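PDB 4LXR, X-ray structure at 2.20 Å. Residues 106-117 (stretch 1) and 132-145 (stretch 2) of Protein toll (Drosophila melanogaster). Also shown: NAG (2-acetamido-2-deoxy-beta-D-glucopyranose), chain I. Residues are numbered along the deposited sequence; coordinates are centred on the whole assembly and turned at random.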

ATOM      1  N   GLU A 106       3.248 -30.673  24.353  1.00 20.68           N
ATOM      2  CA  GLU A 106       4.136 -29.521  24.395  1.00 21.22           C
ATOM      3  C   GLU A 106       4.124 -28.931  25.796  1.00 23.71           C
ATOM      4  O   GLU A 106       3.110 -28.380  26.222  1.00 30.63           O
ATOM      5  CB  GLU A 106       3.649 -28.488  23.377  1.00 16.32           C
ATOM      6  CG  GLU A 106       4.405 -27.193  23.342  1.00 29.58           C
ATOM      7  CD  GLU A 106       3.763 -26.218  22.362  1.00 41.14           C
ATOM      8  OE1 GLU A 106       3.036 -25.317  22.823  1.00 43.98           O
ATOM      9  OE2 GLU A 106       3.964 -26.372  21.137  1.00 42.80           O
ATOM     10  N   SER A 107       5.239 -29.026  26.520  1.00 24.05           N
ATOM     11  CA  SER A 107       5.247 -28.526  27.896  1.00 21.75           C
ATOM     12  C   SER A 107       6.614 -28.169  28.444  1.00 29.24           C
ATOM     13  O   SER A 107       7.588 -28.878  28.210  1.00 33.38           O
ATOM     14  CB  SER A 107       4.579 -29.541  28.844  1.00 23.23           C
ATOM     15  OG  SER A 107       4.759 -29.136  30.199  1.00 24.92           O
ATOM     16  N   ASP A 108       6.667 -27.091  29.218  1.00 29.37           N
ATOM     17  CA  ASP A 108       7.875 -26.716  29.943  1.00 24.60           C
ATOM     18  C   ASP A 108       7.747 -27.033  31.426  1.00 25.69           C
ATOM     19  O   ASP A 108       8.567 -26.610  32.251  1.00 28.50           O
ATOM     20  CB  ASP A 108       8.163 -25.228  29.728  1.00 23.29           C
ATOM     21  CG  ASP A 108       8.372 -24.900  28.260  1.00 29.47           C
ATOM     22  OD1 ASP A 108       8.875 -25.777  27.515  1.00 28.45           O
ATOM     23  OD2 ASP A 108       8.024 -23.785  27.842  1.00 37.31           O
ATOM     24  N   ASN A 109       6.699 -27.770  31.761  1.00 21.31           N
ATOM     25  CA  ASN A 109       6.489 -28.236  33.125  1.00 24.12           C
ATOM     26  C   ASN A 109       6.301 -29.747  33.101  1.00 24.21           C
ATOM     27  O   ASN A 109       5.183 -30.244  33.247  1.00 31.38           O
ATOM     28  CB  ASN A 109       5.274 -27.529  33.751  1.00 29.46           C
ATOM     29  CG  ASN A 109       4.962 -28.030  35.154  1.00 34.76           C
ATOM     30  OD1 ASN A 109       5.817 -28.619  35.813  1.00 39.28           O
ATOM     31  ND2 ASN A 109       3.727 -27.799  35.614  1.00 27.69           N
ATOM     32  N   LEU A 110       7.409 -30.465  32.916  1.00 28.25           N
ATOM     33  CA  LEU A 110       7.403 -31.924  32.759  1.00 31.00           C
ATOM     34  C   LEU A 110       7.299 -32.685  34.088  1.00 27.70           C
ATOM     35  O   LEU A 110       6.494 -33.604  34.217  1.00 26.03           O
ATOM     36  CB  LEU A 110       8.650 -32.388  31.995  1.00 28.02           C
ATOM     37  CG  LEU A 110       8.837 -31.864  30.564  1.00 25.85           C
ATOM     38  CD1 LEU A 110      10.181 -32.310  29.973  1.00 19.10           C
ATOM     39  CD2 LEU A 110       7.667 -32.269  29.650  1.00 18.53           C
ATOM     40  N   GLY A 111       8.116 -32.305  35.066  1.00 28.56           N
ATOM     41  CA  GLY A 111       8.133 -32.972  36.362  1.00 23.33           C
ATOM     42  C   GLY A 111       9.068 -34.168  36.389  1.00 31.99           C
ATOM     43  O   GLY A 111       9.433 -34.627  37.462  1.00 36.41           O
ATOM     44  N   MET A 112       9.465 -34.639  35.202  1.00 29.91           N
ATOM     45  CA  MET A 112      10.283 -35.837  35.008  1.00 33.82           C
ATOM     46  C   MET A 112      10.680 -35.928  33.524  1.00 34.53           C
ATOM     47  O   MET A 112      10.221 -35.131  32.693  1.00 28.87           O
ATOM     48  CB  MET A 112       9.493 -37.092  35.400  1.00 28.59           C
ATOM     49  CG  MET A 112       8.326 -37.407  34.444  1.00 28.29           C
ATOM     50  SD  MET A 112       7.221 -38.743  34.991  1.00 34.79           S
ATOM     51  CE  MET A 112       8.264 -40.212  34.744  1.00 21.69           C
ATOM     52  N   ASN A 113      11.540 -36.885  33.195  1.00 27.95           N
ATOM     53  CA  ASN A 113      11.857 -37.221  31.796  1.00 21.05           C
ATOM     54  C   ASN A 113      10.744 -38.082  31.193  1.00 19.66           C
ATOM     55  O   ASN A 113      10.090 -38.845  31.905  1.00 21.19           O
ATOM     56  CB  ASN A 113      13.189 -37.996  31.727  1.00 25.04           C
ATOM     57  CG  ASN A 113      14.404 -37.145  32.121  1.00 29.71           C
ATOM     58  OD1 ASN A 113      14.543 -36.009  31.667  1.00 36.35           O
ATOM     59  ND2 ASN A 113      15.286 -37.698  32.965  1.00 56.96           N
ATOM     60  N   ILE A 114      10.518 -37.977  29.886  1.00 18.39           N
ATOM     61  CA  ILE A 114       9.538 -38.846  29.227  1.00 19.02           C
ATOM     62  C   ILE A 114      10.005 -40.310  29.195  1.00 25.17           C
ATOM     63  O   ILE A 114      11.205 -40.588  29.138  1.00 24.83           O
ATOM     64  CB  ILE A 114       9.181 -38.312  27.784  1.00 19.59           C
ATOM     65  CG1 ILE A 114       7.839 -38.857  27.290  1.00 22.69           C
ATOM     66  CG2 ILE A 114      10.309 -38.574  26.817  1.00 16.94           C
ATOM     67  CD1 ILE A 114       7.347 -38.199  25.973  1.00 16.69           C
ATOM     68  N   THR A 115       9.063 -41.248  29.259  1.00 23.18           N
ATOM     69  CA  THR A 115       9.417 -42.658  29.233  1.00 22.92           C
ATOM     70  C   THR A 115       8.595 -43.402  28.194  1.00 27.97           C
ATOM     71  O   THR A 115       7.530 -42.940  27.776  1.00 22.31           O
ATOM     72  CB  THR A 115       9.162 -43.366  30.594  1.00 29.00           C
ATOM     73  OG1 THR A 115       7.751 -43.475  30.813  1.00 30.26           O
ATOM     74  CG2 THR A 115       9.822 -42.627  31.766  1.00 27.32           C
ATOM     75  N   ARG A 116       9.081 -44.582  27.827  1.00 18.43           N
ATOM     76  CA  ARG A 116       8.347 -45.508  26.981  1.00 20.30           C
ATOM     77  C   ARG A 116       6.959 -45.834  27.556  1.00 22.41           C
ATOM     78  O   ARG A 116       5.969 -45.893  26.823  1.00 22.95           O
ATOM     79  CB  ARG A 116       9.159 -46.793  26.779  1.00 18.74           C
ATOM     80  CG  ARG A 116       8.489 -47.791  25.867  1.00 19.32           C
ATOM     81  CD  ARG A 116       9.059 -49.191  26.051  1.00 33.27           C
ATOM     82  NE  ARG A 116       8.538 -49.811  27.270  1.00 47.84           N
ATOM     83  CZ  ARG A 116       9.089 -50.852  27.891  1.00 43.48           C
ATOM     84  NH1 ARG A 116       8.523 -51.332  28.999  1.00 45.79           N
ATOM     85  NH2 ARG A 116      10.203 -51.406  27.418  1.00 28.46           N
ATOM     86  N   GLN A 117       6.880 -46.045  28.865  1.00 20.12           N
ATOM     87  CA  GLN A 117       5.576 -46.267  29.500  1.00 20.78           C
ATOM     88  C   GLN A 117       4.526 -45.187  29.173  1.00 19.79           C
ATOM     89  O   GLN A 117       3.338 -45.481  29.035  1.00 27.62           O
ATOM     90  CB  GLN A 117       5.733 -46.396  31.017  1.00 22.63           C
ATOM     91  CG  GLN A 117       4.423 -46.712  31.733  1.00 33.00           C
ATOM     92  CD  GLN A 117       4.609 -46.944  33.223  1.00 44.13           C
ATOM     93  OE1 GLN A 117       3.888 -47.734  33.838  1.00 50.02           O
ATOM     94  NE2 GLN A 117       5.576 -46.252  33.810  1.00 49.03           N
ATOM     95  N   THR A 132       9.613 -29.434  24.238  1.00 15.78           N
ATOM     96  CA  THR A 132       9.889 -28.874  25.558  1.00 18.91           C
ATOM     97  C   THR A 132      11.127 -28.001  25.493  1.00 25.65           C
ATOM     98  O   THR A 132      11.989 -28.220  24.651  1.00 24.44           O
ATOM     99  CB  THR A 132      10.103 -29.976  26.634  1.00 23.31           C
ATOM    100  OG1 THR A 132      10.286 -29.361  27.917  1.00 21.34           O
ATOM    101  CG2 THR A 132      11.341 -30.840  26.320  1.00 16.78           C
ATOM    102  N   ARG A 133      11.213 -27.021  26.388  1.00 29.56           N
ATOM    103  CA  ARG A 133      12.431 -26.225  26.560  1.00 25.95           C
ATOM    104  C   ARG A 133      13.144 -26.507  27.885  1.00 26.96           C
ATOM    105  O   ARG A 133      14.142 -25.851  28.228  1.00 24.13           O
ATOM    106  CB  ARG A 133      12.114 -24.730  26.370  1.00 23.89           C
ATOM    107  CG  ARG A 133      11.601 -24.499  24.938  1.00 29.32           C
ATOM    108  CD  ARG A 133      10.994 -23.162  24.712  1.00 45.94           C
ATOM    109  NE  ARG A 133       9.697 -23.025  25.357  1.00 46.57           N
ATOM    110  CZ  ARG A 133       8.850 -22.043  25.075  1.00 43.09           C
ATOM    111  NH1 ARG A 133       9.174 -21.149  24.157  1.00 37.11           N
ATOM    112  NH2 ARG A 133       7.690 -21.951  25.708  1.00 40.98           N
ATOM    113  N   ARG A 134      12.634 -27.481  28.630  1.00 18.91           N
ATOM    114  CA  ARG A 134      13.306 -27.930  29.842  1.00 23.11           C
ATOM    115  C   ARG A 134      14.553 -28.727  29.456  1.00 24.84           C
ATOM    116  O   ARG A 134      14.555 -29.400  28.428  1.00 24.04           O
ATOM    117  CB  ARG A 134      12.402 -28.847  30.645  1.00 24.19           C
ATOM    118  CG  ARG A 134      11.246 -28.179  31.341  1.00 28.08           C
ATOM    119  CD  ARG A 134      11.618 -27.725  32.757  1.00 30.16           C
ATOM    120  NE  ARG A 134      12.577 -26.622  32.747  1.00 25.88           N
ATOM    121  CZ  ARG A 134      12.279 -25.383  32.377  1.00 27.79           C
ATOM    122  NH1 ARG A 134      11.047 -25.098  31.965  1.00 27.07           N
ATOM    123  NH2 ARG A 134      13.214 -24.435  32.390  1.00 27.80           N
ATOM    124  N   LEU A 135      15.614 -28.627  30.254  1.00 23.09           N
ATOM    125  CA  LEU A 135      16.711 -29.588  30.148  1.00 24.06           C
ATOM    126  C   LEU A 135      16.091 -30.956  30.417  1.00 25.03           C
ATOM    127  O   LEU A 135      15.462 -31.175  31.446  1.00 30.46           O
ATOM    128  CB  LEU A 135      17.825 -29.281  31.153  1.00 24.41           C
ATOM    129  CG  LEU A 135      18.916 -30.370  31.310  1.00 30.61           C
ATOM    130  CD1 LEU A 135      19.658 -30.638  30.003  1.00 21.56           C
ATOM    131  CD2 LEU A 135      19.894 -29.973  32.391  1.00 23.56           C
ATOM    132  N   THR A 136      16.236 -31.868  29.472  1.00 23.96           N
ATOM    133  CA  THR A 136      15.546 -33.140  29.551  1.00 24.06           C
ATOM    134  C   THR A 136      16.310 -34.205  28.753  1.00 26.28           C
ATOM    135  O   THR A 136      17.208 -33.897  27.948  1.00 22.01           O
ATOM    136  CB  THR A 136      14.096 -33.005  28.990  1.00 19.86           C
ATOM    137  OG1 THR A 136      13.256 -34.002  29.569  1.00 21.23           O
ATOM    138  CG2 THR A 136      14.079 -33.140  27.477  1.00 17.64           C
ATOM    139  N   HIS A 137      15.954 -35.462  28.976  1.00 21.87           N
ATOM    140  CA  HIS A 137      16.598 -36.555  28.263  1.00 25.19           C
ATOM    141  C   HIS A 137      15.545 -37.453  27.689  1.00 19.64           C
ATOM    142  O   HIS A 137      14.656 -37.909  28.417  1.00 26.35           O
ATOM    143  CB  HIS A 137      17.476 -37.398  29.193  1.00 27.97           C
ATOM    144  CG  HIS A 137      18.154 -38.537  28.491  1.00 38.42           C
ATOM    145  ND1 HIS A 137      17.752 -39.849  28.634  1.00 42.85           N
ATOM    146  CD2 HIS A 137      19.186 -38.552  27.613  1.00 36.07           C
ATOM    147  CE1 HIS A 137      18.526 -40.628  27.897  1.00 38.21           C
ATOM    148  NE2 HIS A 137      19.401 -39.865  27.265  1.00 33.75           N
ATOM    149  N   ILE A 138      15.617 -37.697  26.387  1.00 17.54           N
ATOM    150  CA  ILE A 138      14.696 -38.662  25.768  1.00 21.26           C
ATOM    151  C   ILE A 138      15.355 -40.050  25.671  1.00 19.85           C
ATOM    152  O   ILE A 138      16.404 -40.187  25.044  1.00 21.54           O
ATOM    153  CB  ILE A 138      14.253 -38.182  24.398  1.00 20.79           C
ATOM    154  CG1 ILE A 138      13.525 -36.825  24.544  1.00 21.59           C
ATOM    155  CG2 ILE A 138      13.337 -39.215  23.711  1.00 16.20           C
ATOM    156  CD1 ILE A 138      13.257 -36.213  23.242  1.00 19.92           C
ATOM    157  N   PRO A 139      14.760 -41.075  26.321  1.00 22.34           N
ATOM    158  CA  PRO A 139      15.371 -42.419  26.284  1.00 19.90           C
ATOM    159  C   PRO A 139      15.084 -43.049  24.936  1.00 19.44           C
ATOM    160  O   PRO A 139      13.988 -42.886  24.396  1.00 24.19           O
ATOM    161  CB  PRO A 139      14.627 -43.179  27.387  1.00 20.26           C
ATOM    162  CG  PRO A 139      13.288 -42.547  27.436  1.00 24.31           C
ATOM    163  CD  PRO A 139      13.527 -41.058  27.124  1.00 20.35           C
ATOM    164  N   ALA A 140      16.062 -43.762  24.397  1.00 24.61           N
ATOM    165  CA  ALA A 140      15.989 -44.220  23.025  1.00 21.08           C
ATOM    166  C   ALA A 140      15.012 -45.378  22.806  1.00 23.44           C
ATOM    167  O   ALA A 140      14.756 -45.757  21.667  1.00 30.85           O
ATOM    168  CB  ALA A 140      17.371 -44.564  22.522  1.00 27.82           C
ATOM    169  N   ASN A 141      14.459 -45.933  23.883  1.00 21.07           N
ATOM    170  CA  ASN A 141      13.346 -46.862  23.727  1.00 19.66           C
ATOM    171  C   ASN A 141      11.958 -46.194  23.747  1.00 20.27           C
ATOM    172  O   ASN A 141      10.939 -46.896  23.771  1.00 20.34           O
ATOM    173  CB  ASN A 141      13.414 -47.996  24.762  1.00 19.20           C
ATOM    174  CG  ASN A 141      13.001 -47.555  26.144  1.00 19.04           C
ATOM    175  OD1 ASN A 141      12.986 -46.351  26.467  1.00 18.71           O
ATOM    176  ND2 ASN A 141      12.675 -48.529  26.987  1.00 19.57           N
ATOM    177  N   LEU A 142      11.918 -44.861  23.736  1.00 23.55           N
ATOM    178  CA  LEU A 142      10.636 -44.122  23.782  1.00 18.25           C
ATOM    179  C   LEU A 142       9.603 -44.656  22.778  1.00 17.06           C
ATOM    180  O   LEU A 142       8.427 -44.858  23.119  1.00 17.89           O
ATOM    181  CB  LEU A 142      10.859 -42.612  23.568  1.00 16.63           C
ATOM    182  CG  LEU A 142       9.577 -41.759  23.569  1.00 19.84           C
ATOM    183  CD1 LEU A 142       8.861 -41.821  24.930  1.00 16.88           C
ATOM    184  CD2 LEU A 142       9.810 -40.310  23.129  1.00 15.94           C
ATOM    185  N   LEU A 143      10.048 -44.939  21.556  1.00 17.33           N
ATOM    186  CA  LEU A 143       9.126 -45.216  20.445  1.00 16.97           C
ATOM    187  C   LEU A 143       9.051 -46.696  20.113  1.00 26.43           C
ATOM    188  O   LEU A 143       8.809 -47.095  18.963  1.00 23.01           O
ATOM    189  CB  LEU A 143       9.520 -44.392  19.206  1.00 16.54           C
ATOM    190  CG  LEU A 143       9.497 -42.861  19.441  1.00 20.97           C
ATOM    191  CD1 LEU A 143      10.106 -42.132  18.257  1.00 17.71           C
ATOM    192  CD2 LEU A 143       8.073 -42.371  19.702  1.00 15.94           C
ATOM    193  N   THR A 144       9.247 -47.513  21.140  1.00 22.48           N
ATOM    194  CA  THR A 144       9.093 -48.947  20.995  1.00 21.54           C
ATOM    195  C   THR A 144       7.687 -49.275  20.523  1.00 22.32           C
ATOM    196  O   THR A 144       6.722 -48.794  21.090  1.00 23.33           O
ATOM    197  CB  THR A 144       9.370 -49.666  22.341  1.00 25.01           C
ATOM    198  OG1 THR A 144      10.719 -49.389  22.734  1.00 18.98           O
ATOM    199  CG2 THR A 144       9.126 -51.188  22.229  1.00 19.86           C
ATOM    200  N   ASP A 145       7.599 -50.107  19.486  1.00 19.38           N
ATOM    201  CA  ASP A 145       6.338 -50.593  18.944  1.00 22.57           C
ATOM    202  C   ASP A 145       5.463 -49.523  18.289  1.00 21.57           C
ATOM    203  O   ASP A 145       4.280 -49.777  18.053  1.00 20.04           O
ATOM    204  CB  ASP A 145       5.507 -51.337  19.999  1.00 30.54           C
ATOM    205  CG  ASP A 145       6.223 -52.560  20.569  1.00 42.00           C
ATOM    206  OD1 ASP A 145       7.117 -53.127  19.892  1.00 44.91           O
ATOM    207  OD2 ASP A 145       5.884 -52.939  21.717  1.00 39.51           O
TER
HETATM  208  C1  NAG I2012      16.630 -37.161  32.822  1.00 53.06           C
HETATM  209  C2  NAG I2012      16.733 -36.576  34.238  1.00 55.19           C
HETATM  210  C3  NAG I2012      18.173 -36.139  34.550  1.00 63.57           C
HETATM  211  C4  NAG I2012      19.190 -37.218  34.190  1.00 63.70           C
HETATM  212  C5  NAG I2012      18.964 -37.711  32.768  1.00 61.25           C
HETATM  213  C6  NAG I2012      19.885 -38.850  32.386  1.00 64.29           C
HETATM  214  C7  NAG I2012      14.829 -35.392  35.258  1.00 58.08           C
HETATM  215  C8  NAG I2012      14.687 -36.579  36.167  1.00 57.26           C
HETATM  216  N2  NAG I2012      15.827 -35.447  34.371  1.00 57.35           N
HETATM  217  O3  NAG I2012      18.277 -35.830  35.936  1.00 60.41           O
HETATM  218  O4  NAG I2012      20.509 -36.691  34.279  1.00 61.69           O
HETATM  219  O5  NAG I2012      17.618 -38.192  32.648  1.00 63.98           O
HETATM  220  O6  NAG I2012      19.189 -40.082  32.235  1.00 67.02           O
HETATM  221  O7  NAG I2012      14.077 -34.423  35.327  1.00 52.86           O
HETATM  222  O   HOH W   1      12.706 -33.671  31.990  1.00 29.68           O
HETATM  223  O   HOH W   2      12.291 -36.291  28.470  1.00 27.89           O
HETATM  224  O   HOH W   3      11.923 -45.339  28.715  1.00 18.46           O

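Two irregular segments run side by side here, in register from Ser 107 against Thr 132 to Arg 116 against Leu 142, and bury 809 Å² between them. No backbone-to-backbone hydrogen bond joins them, so side chains and water do the stitching.

At one end Asp 108 is the plug. Its CA-to-CB bond points sideways, but the carboxylate swings in: OD1 accepts from Arg 133 N at 2.9 Å, while OD2 forms a salt bridge with Arg 133 NH2 at 2.8 Å and also takes NE at 3.1 Å. One acid thus holds both the backbone and the guanidinium of the same residue. Beside it, Thr 132 OG1 donates to Ser 107 O at 2.8 Å and accepts from Arg 134 N at 3.1 Å, and Arg 134 reaches back so that NH1 meets Asp 108 O at 2.9 Å.

Leu 110 is the next bump. Its CD1 lies 3.6 Å from Thr 132 OG1 and 3.5 Å from Thr 136 OG1, with Arg 134 CB at 4.2 Å, a hollow lined by residues that alternate along stretch 2.

In the middle the backbones stand farther apart, and water fills the space. One water links Ile 114 N, Thr 136 OG1 and His 137 O. Asn 113 spans the gap directly, OD1 accepting from His 137 N at 3.1 Å, while its ND2 is bonded to NAG C1 at 1.5 Å; one amide serves both contact and glycan.

Beyond lies the greasy notch. Ile 114 CG2 sits 4.1 Å from Pro 139 CD, and its CG1 lies 3.9 Å from Leu 142 CD1. The turn from Pro 139 to Leu 142, closed by Leu 142 N to Pro 139 O at 2.9 Å, then brings Asn 141 O within 3.3 Å of Arg 116 CG, whose aliphatic stem covers this end.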